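Local coordinates for protein glutathione reductase (Bartonella henselae, PDB 3O0H) that probably catalyses the NADPH-dependent reduction of glutathione disulfide to glutathione, using a tightly bound FAD, at residues 36-44 against 334-345; 156-164 against 316-327. All coordinates share one frame; numbering follows the deposited sequence.

Both contacts belong to the FAD-binding part of the enzyme and lie on the same nucleotide, their centres about 11 Å apart. Interaction 2 pairs two neighbouring strands of the parallel sheet, and interaction 1 sets two helices side by side over that sheet. The layers meet directly: Ala41 CB packs 3.3 Å from Leu159 CD2, Phe344 meets Trp322 edge-to-face with CD1 3.5 Å from Trp322 CG, and Asp340 OD2 takes a probable hydrogen bond from Gly325 N at 2.9 Å. Gly37 of interaction 1 and Asp326 of interaction 2 donate backbone N-H groups to the diphosphate, while Thr334 N, at the start of helix 334-345, bonds to flavin O2.

Interaction 1: residues 36-44 against 334-345; sequences SGGVRAARL and TPVAIHDAMCFV. With FAD (flavin-adenine dinucleotide), chain H.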
loop_
_atom_site.group_PDB
_atom_site.type_symbol
_atom_site.label_atom_id
_atom_site.label_comp_id
_atom_site.label_asym_id
_atom_site.label_seq_id
_atom_site.Cartn_x
_atom_site.Cartn_y
_atom_site.Cartn_z
ATOM N N SER B 36 15.234 11.288 -17.375
ATOM C CA SER B 36 15.071 9.926 -16.881
ATOM C C SER B 36 15.759 8.878 -17.790
ATOM O O SER B 36 16.498 7.983 -17.294
ATOM C CB SER B 36 13.596 9.603 -16.696
ATOM O OG SER B 36 13.027 10.482 -15.716
ATOM N N GLY B 37 15.527 9.010 -19.096
ATOM C CA GLY B 37 16.042 8.080 -20.078
ATOM C C GLY B 37 17.509 8.327 -20.404
ATOM O O GLY B 37 18.310 7.398 -20.374
ATOM N N GLY B 38 17.849 9.585 -20.706
ATOM C CA GLY B 38 19.220 9.949 -21.082
ATOM C C GLY B 38 20.248 9.628 -20.016
ATOM O O GLY B 38 21.330 9.119 -20.301
ATOM N N VAL B 39 19.917 9.953 -18.772
ATOM C CA VAL B 39 20.888 9.788 -17.689
ATOM C C VAL B 39 21.119 8.311 -17.418
ATOM O O VAL B 39 22.280 7.896 -17.129
ATOM C CB VAL B 39 20.475 10.599 -16.435
ATOM C CG1 VAL B 39 19.359 9.902 -15.672
ATOM C CG2 VAL B 39 21.692 10.852 -15.555
ATOM N N ARG B 40 20.076 7.484 -17.575
ATOM C CA ARG B 40 20.229 6.045 -17.395
ATOM C C ARG B 40 21.119 5.473 -18.478
ATOM O O ARG B 40 22.048 4.741 -18.168
ATOM C CB ARG B 40 18.903 5.276 -17.391
ATOM C CG ARG B 40 19.090 3.728 -17.210
ATOM C CD ARG B 40 19.675 3.329 -15.837
ATOM N NE ARG B 40 18.838 3.744 -14.699
ATOM C CZ ARG B 40 17.912 2.963 -14.114
ATOM N NH1 ARG B 40 17.625 1.735 -14.560
ATOM N NH2 ARG B 40 17.217 3.438 -13.123
ATOM N N ALA B 41 20.831 5.834 -19.739
ATOM C CA ALA B 41 21.571 5.326 -20.883
ATOM C C ALA B 41 23.047 5.692 -20.828
ATOM O O ALA B 41 23.932 4.850 -21.069
ATOM C CB ALA B 41 20.958 5.868 -22.208
ATOM N N ALA B 42 23.312 6.955 -20.572
ATOM C CA ALA B 42 24.678 7.454 -20.533
ATOM C C ALA B 42 25.515 6.808 -19.429
ATOM O O ALA B 42 26.660 6.433 -19.689
ATOM C CB ALA B 42 24.698 8.960 -20.378
ATOM N N ARG B 43 24.954 6.689 -18.217
ATOM C CA ARG B 43 25.688 6.103 -17.067
ATOM C C ARG B 43 26.013 4.658 -17.375
ATOM O O ARG B 43 27.159 4.218 -17.145
ATOM C CB ARG B 43 24.910 6.221 -15.746
ATOM C CG ARG B 43 25.558 5.490 -14.534
ATOM C CD ARG B 43 24.816 5.819 -13.192
ATOM N NE ARG B 43 23.422 5.381 -13.207
ATOM C CZ ARG B 43 22.994 4.126 -13.021
ATOM N NH1 ARG B 43 21.692 3.869 -13.066
ATOM N NH2 ARG B 43 23.829 3.128 -12.762
ATOM N N LEU B 44 25.049 3.931 -17.951
ATOM C CA LEU B 44 25.254 2.523 -18.224
ATOM C C LEU B 44 26.322 2.318 -19.322
ATOM O O LEU B 44 27.168 1.462 -19.178
ATOM C CB LEU B 44 23.978 1.817 -18.652
ATOM C CG LEU B 44 22.892 1.589 -17.610
ATOM C CD1 LEU B 44 21.662 1.010 -18.362
ATOM C CD2 LEU B 44 23.376 0.645 -16.511
ATOM N N THR B 334 8.129 8.325 -16.448
ATOM C CA THR B 334 9.514 8.158 -16.147
ATOM C C THR B 334 9.950 6.681 -16.201
ATOM O O THR B 334 10.981 6.379 -16.760
ATOM C CB THR B 334 9.859 8.803 -14.816
ATOM O OG1 THR B 334 10.088 10.209 -15.042
ATOM C CG2 THR B 334 11.125 8.159 -14.199
ATOM N N PRO B 335 9.177 5.765 -15.631
ATOM C CA PRO B 335 9.634 4.376 -15.700
ATOM C C PRO B 335 9.736 3.825 -17.107
ATOM O O PRO B 335 10.598 2.967 -17.381
ATOM C CB PRO B 335 8.564 3.628 -14.919
ATOM C CG PRO B 335 7.999 4.639 -14.013
ATOM C CD PRO B 335 8.024 5.902 -14.720
ATOM N N VAL B 336 8.903 4.328 -17.999
ATOM C CA VAL B 336 8.940 3.907 -19.381
ATOM C C VAL B 336 10.184 4.451 -20.091
ATOM O O VAL B 336 10.806 3.753 -20.874
ATOM C CB VAL B 336 7.680 4.277 -20.102
ATOM C CG1 VAL B 336 7.738 3.793 -21.558
ATOM C CG2 VAL B 336 6.457 3.619 -19.410
ATOM N N ALA B 337 10.522 5.718 -19.822
ATOM C CA ALA B 337 11.786 6.288 -20.320
ATOM C C ALA B 337 13.027 5.505 -19.835
ATOM O O ALA B 337 13.967 5.290 -20.584
ATOM C CB ALA B 337 11.916 7.764 -19.908
ATOM N N ILE B 338 13.035 5.084 -18.568
ATOM C CA ILE B 338 14.130 4.246 -18.007
ATOM C C ILE B 338 14.178 2.882 -18.739
ATOM O O ILE B 338 15.267 2.392 -19.119
ATOM C CB ILE B 338 13.985 4.100 -16.431
ATOM C CG1 ILE B 338 14.202 5.493 -15.764
ATOM C CG2 ILE B 338 14.962 3.013 -15.888
ATOM C CD1 ILE B 338 13.787 5.630 -14.262
ATOM N N HIS B 339 13.011 2.243 -18.870
ATOM C CA HIS B 339 12.843 0.985 -19.610
ATOM C C HIS B 339 13.418 1.094 -21.026
ATOM O O HIS B 339 14.221 0.227 -21.474
ATOM C CB HIS B 339 11.339 0.668 -19.688
ATOM C CG HIS B 339 10.995 -0.597 -20.432
ATOM N ND1 HIS B 339 11.256 -1.854 -19.925
ATOM C CD2 HIS B 339 10.389 -0.798 -21.631
ATOM C CE1 HIS B 339 10.852 -2.771 -20.792
ATOM N NE2 HIS B 339 10.328 -2.160 -21.837
ATOM N N ASP B 340 13.011 2.158 -21.728
ATOM C CA ASP B 340 13.553 2.459 -23.083
ATOM C C ASP B 340 15.099 2.489 -23.052
ATOM O O ASP B 340 15.758 1.915 -23.914
ATOM C CB ASP B 340 13.081 3.813 -23.578
ATOM C CG ASP B 340 11.609 3.850 -24.049
ATOM O OD1 ASP B 340 10.941 2.819 -24.132
ATOM O OD2 ASP B 340 11.143 4.973 -24.359
ATOM N N ALA B 341 15.668 3.185 -22.058
ATOM C CA ALA B 341 17.125 3.332 -21.938
ATOM C C ALA B 341 17.799 2.002 -21.765
ATOM O O ALA B 341 18.835 1.739 -22.390
ATOM C CB ALA B 341 17.523 4.318 -20.781
ATOM N N MET B 342 17.199 1.134 -20.943
ATOM C CA MET B 342 17.759 -0.190 -20.734
ATOM C C MET B 342 17.725 -0.981 -22.029
ATOM O O MET B 342 18.670 -1.715 -22.332
ATOM C CB MET B 342 17.010 -0.973 -19.646
ATOM C CG MET B 342 16.900 -0.256 -18.261
ATOM S SD MET B 342 18.491 -0.078 -17.465
ATOM C CE MET B 342 18.641 -1.730 -16.703
ATOM N N CYS B 343 16.623 -0.868 -22.761
ATOM C CA CYS B 343 16.498 -1.551 -24.050
ATOM C C CYS B 343 17.542 -1.034 -25.030
ATOM O O CYS B 343 18.166 -1.810 -25.764
ATOM C CB CYS B 343 15.082 -1.370 -24.613
ATOM S SG CYS B 343 13.847 -2.250 -23.649
ATOM N N PHE B 344 17.759 0.281 -25.023
ATOM C CA PHE B 344 18.749 0.890 -25.922
ATOM C C PHE B 344 20.162 0.381 -25.651
ATOM O O PHE B 344 20.853 0.014 -26.571
ATOM C CB PHE B 344 18.713 2.428 -25.832
ATOM C CG PHE B 344 19.985 3.077 -26.245
ATOM C CD1 PHE B 344 20.333 3.168 -27.595
ATOM C CD2 PHE B 344 20.887 3.533 -25.289
ATOM C CE1 PHE B 344 21.555 3.760 -27.981
ATOM C CE2 PHE B 344 22.093 4.125 -25.666
ATOM C CZ PHE B 344 22.425 4.241 -27.015
ATOM N N VAL B 345 20.562 0.294 -24.383
ATOM C CA VAL B 345 21.916 -0.130 -24.046
ATOM C C VAL B 345 22.188 -1.585 -24.450
ATOM O O VAL B 345 23.243 -1.886 -25.025
ATOM C CB VAL B 345 22.281 0.109 -22.579
ATOM C CG1 VAL B 345 23.705 -0.423 -22.309
ATOM C CG2 VAL B 345 22.197 1.610 -22.235
HETATM P PA FAD H . 13.094 14.363 -19.567
HETATM O O1A FAD H . 12.062 15.434 -19.746
HETATM O O2A FAD H . 13.165 13.798 -18.174
HETATM O O5B FAD H . 14.556 14.842 -19.997
HETATM C C5B FAD H . 14.837 15.578 -21.169
HETATM C C4B FAD H . 16.024 16.454 -20.823
HETATM O O4B FAD H . 16.629 16.981 -21.993
HETATM C C3B FAD H . 15.677 17.648 -19.942
HETATM O O3B FAD H . 16.535 17.683 -18.798
HETATM C C2B FAD H . 15.917 18.856 -20.829
HETATM O O2B FAD H . 16.407 19.945 -20.084
HETATM C C1B FAD H . 16.965 18.388 -21.780
HETATM N N9A FAD H . 17.004 18.860 -23.173
HETATM C C8A FAD H . 15.981 18.904 -24.073
HETATM N N7A FAD H . 16.483 19.259 -25.266
HETATM C C5A FAD H . 17.830 19.430 -25.112
HETATM C C6A FAD H . 18.844 19.709 -25.989
HETATM N N6A FAD H . 18.633 19.954 -27.291
HETATM N N1A FAD H . 20.133 19.779 -25.518
HETATM C C2A FAD H . 20.385 19.525 -24.191
HETATM N N3A FAD H . 19.390 19.215 -23.326
HETATM C C4A FAD H . 18.146 19.132 -23.817
HETATM N N1 FAD H . 5.894 10.584 -14.887
HETATM C C2 FAD H . 5.672 9.517 -14.040
HETATM O O2 FAD H . 6.015 8.342 -14.329
HETATM N N3 FAD H . 5.076 9.733 -12.861
HETATM C C4 FAD H . 4.700 10.995 -12.430
HETATM O O4 FAD H . 4.197 11.086 -11.304
HETATM C C4X FAD H . 4.920 12.080 -13.279
HETATM N N5 FAD H . 4.590 13.356 -12.911
HETATM C C5X FAD H . 4.876 14.402 -13.788
HETATM C C6 FAD H . 4.517 15.682 -13.402
HETATM C C7 FAD H . 4.788 16.767 -14.225
HETATM C C7M FAD H . 4.388 18.152 -13.749
HETATM C C8 FAD H . 5.424 16.567 -15.435
HETATM C C8M FAD H . 5.694 17.729 -16.369
HETATM C C9 FAD H . 5.763 15.282 -15.841
HETATM C C9A FAD H . 5.481 14.190 -15.012
HETATM N N10 FAD H . 5.808 12.892 -15.365
HETATM C C10 FAD H . 5.552 11.857 -14.502
HETATM C "C1'" FAD H . 6.445 12.565 -16.658
HETATM C "C2'" FAD H . 7.942 12.404 -16.583
HETATM O "O2'" FAD H . 8.507 13.624 -16.143
HETATM C "C3'" FAD H . 8.444 12.068 -17.963
HETATM O "O3'" FAD H . 7.724 11.016 -18.580
HETATM C "C4'" FAD H . 9.934 11.805 -17.930
HETATM O "O4'" FAD H . 10.583 12.944 -17.358
HETATM C "C5'" FAD H . 10.478 11.585 -19.336
HETATM O "O5'" FAD H . 11.888 11.269 -19.289
HETATM P P FAD H . 12.747 11.691 -20.577
HETATM O O1P FAD H . 14.151 11.143 -20.448
HETATM O O2P FAD H . 12.028 11.249 -21.832
HETATM O O3P FAD H . 12.741 13.272 -20.689
#
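Arg40 leans across from helix 36-44 onto Ile338 and Met342. Its CG stands anti to the backbone N (chi1 179°), and bends at the next two torsions fold the chain so that one face of the guanidinium rests on Ile338, whose CG2 is 3.2 Å from Arg40 NH1. At the edge of the same group, in its plane, Met342 SD accepts a weak hydrogen bond from Arg40 NH1 (3.5 Å, N-H...S angle 158°). Arginine suits this partly exposed place: its CB and CG pack on Ala341 CB, while its polar end meets Ile338 and Met342. One turn on, Leu44 CD1 touches the same sulfur.

Toward the FAD, Ser36 takes over. Ser36 OG accepts a hydrogen bond from Thr334 OG1 (3.0 Å), two small hydroxyls joining the two segments at their N-terminal ends, while its carbonyl O lies against Ile338 CG1. Between these ends the seam is lined by Gly37, Ala41, Ala337 and Ala341, so small that the axes approach to 7.6 Å at a 29° angle; Ala341 CB sits just 3.2 Å from Gly37 O. His459 of the second subunit packs on Thr334 and Pro335 at the flavin end.

Both segments reach the cofactor at their N-terminal ends. Gly37 N donates to FAD O1P (2.9 Å), as expected of a Rossmann-type GxGxxG turn, and Thr334 N donates to flavin O2 (3.0 Å). The amides of the N-terminal end of 36-44 would probably stabilise the diphosphate charge; the start of 334-345 would be expected to stabilise negative charge at the N1-C2 side of a reduced flavin.

Interaction 2: residues 156-164 against 316-327; sequences EKILIATGA and TNVSHIWAVGDV. With FAD (flavin-adenine dinucleotide), chain H.
With CG1 anti to the carbonyl carbon (chi1 -57°), Ile160 carries its CD1 to within 3.6 Å of Ile321 CG2, whereas Leu159, its CG set anti to the backbone N (chi1 179°), sends CD1 from the other face of the sheet onto Trp322 CB. Lys157 runs its aliphatic chain obliquely past the indole, CG 3.6 Å from Trp322 CZ3, which suits a residue with a greasy stem and a charged tip. Branched Ile158, Ile160 and Ile321 fill the opposite face.

The backbones pair in parallel. Ile158 N donates to His320 O, Trp322 N to Ile158 O (2.9 Å), Ile160 N to Trp322 O and Val324 N to Ile160 O (3.1 Å). The Ile160 bond is nearly straight at hydrogen (176°).

Beyond the strands both segments reach FAD. Asp326 N donates to FAD O2P at 2.9 Å, and Asp326 OD1 accepts from the ribityl hydroxyl O3' at 2.9 Å. One water, gripped by four bonds, links Gly163 N, Val324 O, Val327 N and O2P; a second joins Ala164 N and Asp326 OD2 to O1A. Gly163 and Gly325 have no side chain to collide with the phosphate oxygens, and CA of Gly163 lies 3.3 Å from FAD O3P.

Strand 321-323 is outermost in this chain's parallel sheet, with strand 27-32 flanking 158-160 on its far side. Helix 334-349 lies over this pair, with Phe344 on Leu159 and Ala348 on Trp322, while Phe138 of strand 136-138 lies against the isoleucine face.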
loop_
_atom_site.group_PDB
_atom_site.type_symbol
_atom_site.label_atom_id
_atom_site.label_comp_id
_atom_site.label_asym_id
_atom_site.label_seq_id
_atom_site.Cartn_x
_atom_site.Cartn_y
_atom_site.Cartn_z
ATOM N N GLU B 156 30.097 8.682 -32.693
ATOM C CA GLU B 156 29.776 7.542 -33.507
ATOM C C GLU B 156 28.314 7.223 -33.449
ATOM O O GLU B 156 27.737 6.911 -34.473
ATOM C CB GLU B 156 30.566 6.296 -33.058
ATOM C CG GLU B 156 30.345 5.091 -33.959
ATOM C CD GLU B 156 31.339 3.952 -33.672
ATOM O OE1 GLU B 156 32.107 4.009 -32.662
ATOM O OE2 GLU B 156 31.358 2.994 -34.481
ATOM N N LYS B 157 27.773 7.207 -32.235
ATOM C CA LYS B 157 26.384 6.906 -31.951
ATOM C C LYS B 157 25.808 8.118 -31.255
ATOM O O LYS B 157 26.490 8.767 -30.477
ATOM C CB LYS B 157 26.234 5.690 -31.052
ATOM C CG LYS B 157 26.604 4.364 -31.696
ATOM C CD LYS B 157 26.512 3.205 -30.670
ATOM C CE LYS B 157 26.895 1.851 -31.244
ATOM N NZ LYS B 157 28.165 1.823 -31.958
ATOM N N ILE B 158 24.567 8.434 -31.565
ATOM C CA ILE B 158 23.867 9.561 -30.902
ATOM C C ILE B 158 22.507 9.098 -30.373
ATOM O O ILE B 158 21.759 8.434 -31.111
ATOM C CB ILE B 158 23.724 10.787 -31.844
ATOM C CG1 ILE B 158 25.098 11.348 -32.242
ATOM C CG2 ILE B 158 22.949 11.916 -31.190
ATOM C CD1 ILE B 158 25.034 12.145 -33.459
ATOM N N LEU B 159 22.211 9.466 -29.110
ATOM C CA LEU B 159 20.947 9.144 -28.453
ATOM C C LEU B 159 20.148 10.418 -28.192
ATOM O O LEU B 159 20.604 11.310 -27.489
ATOM C CB LEU B 159 21.169 8.413 -27.113
ATOM C CG LEU B 159 19.894 8.056 -26.354
ATOM C CD1 LEU B 159 18.997 7.096 -27.236
ATOM C CD2 LEU B 159 20.204 7.439 -24.995
ATOM N N ILE B 160 18.966 10.478 -28.784
ATOM C CA ILE B 160 18.053 11.595 -28.620
ATOM C C ILE B 160 17.188 11.255 -27.402
ATOM O O ILE B 160 16.420 10.289 -27.422
ATOM C CB ILE B 160 17.137 11.801 -29.828
ATOM C CG1 ILE B 160 17.964 11.996 -31.117
ATOM C CG2 ILE B 160 16.165 12.984 -29.551
ATOM C CD1 ILE B 160 17.139 11.671 -32.472
ATOM N N ALA B 161 17.333 12.060 -26.357
ATOM C CA ALA B 161 16.612 11.867 -25.076
ATOM C C ALA B 161 16.108 13.249 -24.531
ATOM O O ALA B 161 16.260 13.579 -23.347
ATOM C CB ALA B 161 17.526 11.135 -24.049
ATOM N N THR B 162 15.486 14.019 -25.410
ATOM C CA THR B 162 15.146 15.412 -25.149
ATOM C C THR B 162 13.795 15.649 -24.501
ATOM O O THR B 162 13.442 16.814 -24.185
ATOM C CB THR B 162 15.231 16.242 -26.464
ATOM O OG1 THR B 162 14.439 15.613 -27.458
ATOM C CG2 THR B 162 16.686 16.279 -26.933
ATOM N N GLY B 163 13.074 14.579 -24.239
ATOM C CA GLY B 163 11.807 14.662 -23.495
ATOM C C GLY B 163 10.691 15.316 -24.286
ATOM O O GLY B 163 10.612 15.182 -25.534
ATOM N N ALA B 164 9.802 15.980 -23.538
ATOM C CA ALA B 164 8.650 16.632 -24.048
ATOM C C ALA B 164 8.668 18.125 -23.589
ATOM O O ALA B 164 9.554 18.566 -22.788
ATOM C CB ALA B 164 7.363 15.901 -23.570
ATOM N N THR B 316 16.273 5.015 -34.688
ATOM C CA THR B 316 15.697 5.855 -35.749
ATOM C C THR B 316 15.918 5.230 -37.141
ATOM O O THR B 316 16.504 4.128 -37.307
ATOM C CB THR B 316 16.253 7.328 -35.714
ATOM O OG1 THR B 316 17.570 7.365 -36.274
ATOM C CG2 THR B 316 16.273 7.900 -34.242
ATOM N N ASN B 317 15.449 5.944 -38.170
ATOM C CA ASN B 317 15.758 5.588 -39.556
ATOM C C ASN B 317 17.220 5.826 -39.960
ATOM O O ASN B 317 17.592 5.472 -41.060
ATOM C CB ASN B 317 14.802 6.294 -40.525
ATOM C CG ASN B 317 14.990 7.813 -40.532
ATOM O OD1 ASN B 317 15.116 8.430 -39.506
ATOM N ND2 ASN B 317 15.019 8.394 -41.715
ATOM N N VAL B 318 18.022 6.431 -39.088
ATOM C CA VAL B 318 19.455 6.536 -39.261
ATOM C C VAL B 318 20.137 5.584 -38.275
ATOM O O VAL B 318 20.037 5.763 -37.056
ATOM C CB VAL B 318 19.958 7.979 -39.029
ATOM C CG1 VAL B 318 21.477 8.082 -39.267
ATOM C CG2 VAL B 318 19.184 8.921 -39.968
ATOM N N SER B 319 20.857 4.604 -38.829
ATOM C CA SER B 319 21.237 3.391 -38.106
ATOM C C SER B 319 22.116 3.627 -36.848
ATOM O O SER B 319 22.139 2.785 -35.997
ATOM C CB SER B 319 21.881 2.367 -39.066
ATOM O OG SER B 319 23.170 2.831 -39.514
ATOM N N HIS B 320 22.806 4.756 -36.752
ATOM C CA HIS B 320 23.623 5.130 -35.552
ATOM C C HIS B 320 22.956 6.178 -34.646
ATOM O O HIS B 320 23.587 6.709 -33.714
ATOM C CB HIS B 320 25.007 5.635 -35.990
ATOM C CG HIS B 320 24.959 6.937 -36.709
ATOM N ND1 HIS B 320 24.688 7.018 -38.061
ATOM C CD2 HIS B 320 25.105 8.214 -36.263
ATOM C CE1 HIS B 320 24.681 8.295 -38.415
ATOM N NE2 HIS B 320 24.913 9.037 -37.343
ATOM N N ILE B 321 21.675 6.460 -34.900
ATOM C CA ILE B 321 20.907 7.395 -34.084
ATOM C C ILE B 321 19.706 6.663 -33.455
ATOM O O ILE B 321 18.916 5.998 -34.166
ATOM C CB ILE B 321 20.469 8.641 -34.873
ATOM C CG1 ILE B 321 21.673 9.303 -35.550
ATOM C CG2 ILE B 321 19.798 9.680 -33.947
ATOM C CD1 ILE B 321 21.327 10.527 -36.468
ATOM N N TRP B 322 19.614 6.750 -32.122
ATOM C CA TRP B 322 18.565 6.078 -31.352
ATOM C C TRP B 322 17.825 7.153 -30.599
ATOM O O TRP B 322 18.273 8.292 -30.584
ATOM C CB TRP B 322 19.176 5.070 -30.369
ATOM C CG TRP B 322 19.703 3.732 -30.950
ATOM C CD1 TRP B 322 19.057 2.512 -30.915
ATOM C CD2 TRP B 322 20.976 3.486 -31.530
ATOM N NE1 TRP B 322 19.833 1.553 -31.461
ATOM C CE2 TRP B 322 21.024 2.107 -31.856
ATOM C CE3 TRP B 322 22.082 4.284 -31.802
ATOM C CZ2 TRP B 322 22.128 1.509 -32.449
ATOM C CZ3 TRP B 322 23.184 3.700 -32.389
ATOM C CH2 TRP B 322 23.206 2.317 -32.722
ATOM N N ALA B 323 16.684 6.817 -29.986
ATOM C CA ALA B 323 15.918 7.792 -29.165
ATOM C C ALA B 323 15.149 7.009 -28.108
ATOM O O ALA B 323 14.736 5.869 -28.369
ATOM C CB ALA B 323 14.933 8.633 -30.018
ATOM N N VAL B 324 14.958 7.610 -26.932
ATOM C CA VAL B 324 14.289 6.980 -25.798
ATOM C C VAL B 324 13.399 8.029 -25.138
ATOM O O VAL B 324 13.691 9.239 -25.215
ATOM C CB VAL B 324 15.324 6.433 -24.769
ATOM C CG1 VAL B 324 16.098 5.276 -25.382
ATOM C CG2 VAL B 324 16.311 7.530 -24.292
ATOM N N GLY B 325 12.324 7.576 -24.503
ATOM C CA GLY B 325 11.564 8.428 -23.631
ATOM C C GLY B 325 10.437 9.120 -24.276
ATOM O O GLY B 325 9.983 8.680 -25.335
ATOM N N ASP B 326 10.044 10.274 -23.690
ATOM C CA ASP B 326 8.867 11.035 -24.136
ATOM C C ASP B 326 9.019 11.459 -25.589
ATOM O O ASP B 326 8.029 11.503 -26.349
ATOM C CB ASP B 326 8.661 12.298 -23.272
ATOM C CG ASP B 326 8.197 12.017 -21.854
ATOM O OD1 ASP B 326 8.009 10.844 -21.465
ATOM O OD2 ASP B 326 8.028 13.034 -21.099
ATOM N N VAL B 327 10.264 11.712 -26.022
ATOM C CA VAL B 327 10.472 12.226 -27.371
ATOM C C VAL B 327 10.013 11.247 -28.488
ATOM O O VAL B 327 9.764 11.650 -29.632
ATOM C CB VAL B 327 11.968 12.636 -27.580
ATOM C CG1 VAL B 327 12.906 11.367 -27.769
ATOM C CG2 VAL B 327 12.075 13.612 -28.779
HETATM P PA FAD H . 13.094 14.363 -19.567
HETATM O O1A FAD H . 12.062 15.434 -19.746
HETATM O O2A FAD H . 13.165 13.798 -18.174
HETATM O O5B FAD H . 14.556 14.842 -19.997
HETATM C C5B FAD H . 14.837 15.578 -21.169
HETATM C C4B FAD H . 16.024 16.454 -20.823
HETATM O O4B FAD H . 16.629 16.981 -21.993
HETATM C C3B FAD H . 15.677 17.648 -19.942
HETATM O O3B FAD H . 16.535 17.683 -18.798
HETATM C C2B FAD H . 15.917 18.856 -20.829
HETATM O O2B FAD H . 16.407 19.945 -20.084
HETATM C C1B FAD H . 16.965 18.388 -21.780
HETATM N N9A FAD H . 17.004 18.860 -23.173
HETATM C C8A FAD H . 15.981 18.904 -24.073
HETATM N N7A FAD H . 16.483 19.259 -25.266
HETATM C C5A FAD H . 17.830 19.430 -25.112
HETATM C C6A FAD H . 18.844 19.709 -25.989
HETATM N N6A FAD H . 18.633 19.954 -27.291
HETATM N N1A FAD H . 20.133 19.779 -25.518
HETATM C C2A FAD H . 20.385 19.525 -24.191
HETATM N N3A FAD H . 19.390 19.215 -23.326
HETATM C C4A FAD H . 18.146 19.132 -23.817
HETATM N N1 FAD H . 5.894 10.584 -14.887
HETATM C C2 FAD H . 5.672 9.517 -14.040
HETATM O O2 FAD H . 6.015 8.342 -14.329
HETATM N N3 FAD H . 5.076 9.733 -12.861
HETATM C C4 FAD H . 4.700 10.995 -12.430
HETATM O O4 FAD H . 4.197 11.086 -11.304
HETATM C C4X FAD H . 4.920 12.080 -13.279
HETATM N N5 FAD H . 4.590 13.356 -12.911
HETATM C C5X FAD H . 4.876 14.402 -13.788
HETATM C C6 FAD H . 4.517 15.682 -13.402
HETATM C C7 FAD H . 4.788 16.767 -14.225
HETATM C C7M FAD H . 4.388 18.152 -13.749
HETATM C C8 FAD H . 5.424 16.567 -15.435
HETATM C C8M FAD H . 5.694 17.729 -16.369
HETATM C C9 FAD H . 5.763 15.282 -15.841
HETATM C C9A FAD H . 5.481 14.190 -15.012
HETATM N N10 FAD H . 5.808 12.892 -15.365
HETATM C C10 FAD H . 5.552 11.857 -14.502
HETATM C "C1'" FAD H . 6.445 12.565 -16.658
HETATM C "C2'" FAD H . 7.942 12.404 -16.583
HETATM O "O2'" FAD H . 8.507 13.624 -16.143
HETATM C "C3'" FAD H . 8.444 12.068 -17.963
HETATM O "O3'" FAD H . 7.724 11.016 -18.580
HETATM C "C4'" FAD H . 9.934 11.805 -17.930
HETATM O "O4'" FAD H . 10.583 12.944 -17.358
HETATM C "C5'" FAD H . 10.478 11.585 -19.336
HETATM O "O5'" FAD H . 11.888 11.269 -19.289
HETATM P P FAD H . 12.747 11.691 -20.577
HETATM O O1P FAD H . 14.151 11.143 -20.448
HETATM O O2P FAD H . 12.028 11.249 -21.832
HETATM O O3P FAD H . 12.741 13.272 -20.689
HETATM O O HOH W 1 12.860 11.687 -24.414
HETATM O O HOH W 2 9.576 15.404 -20.851
#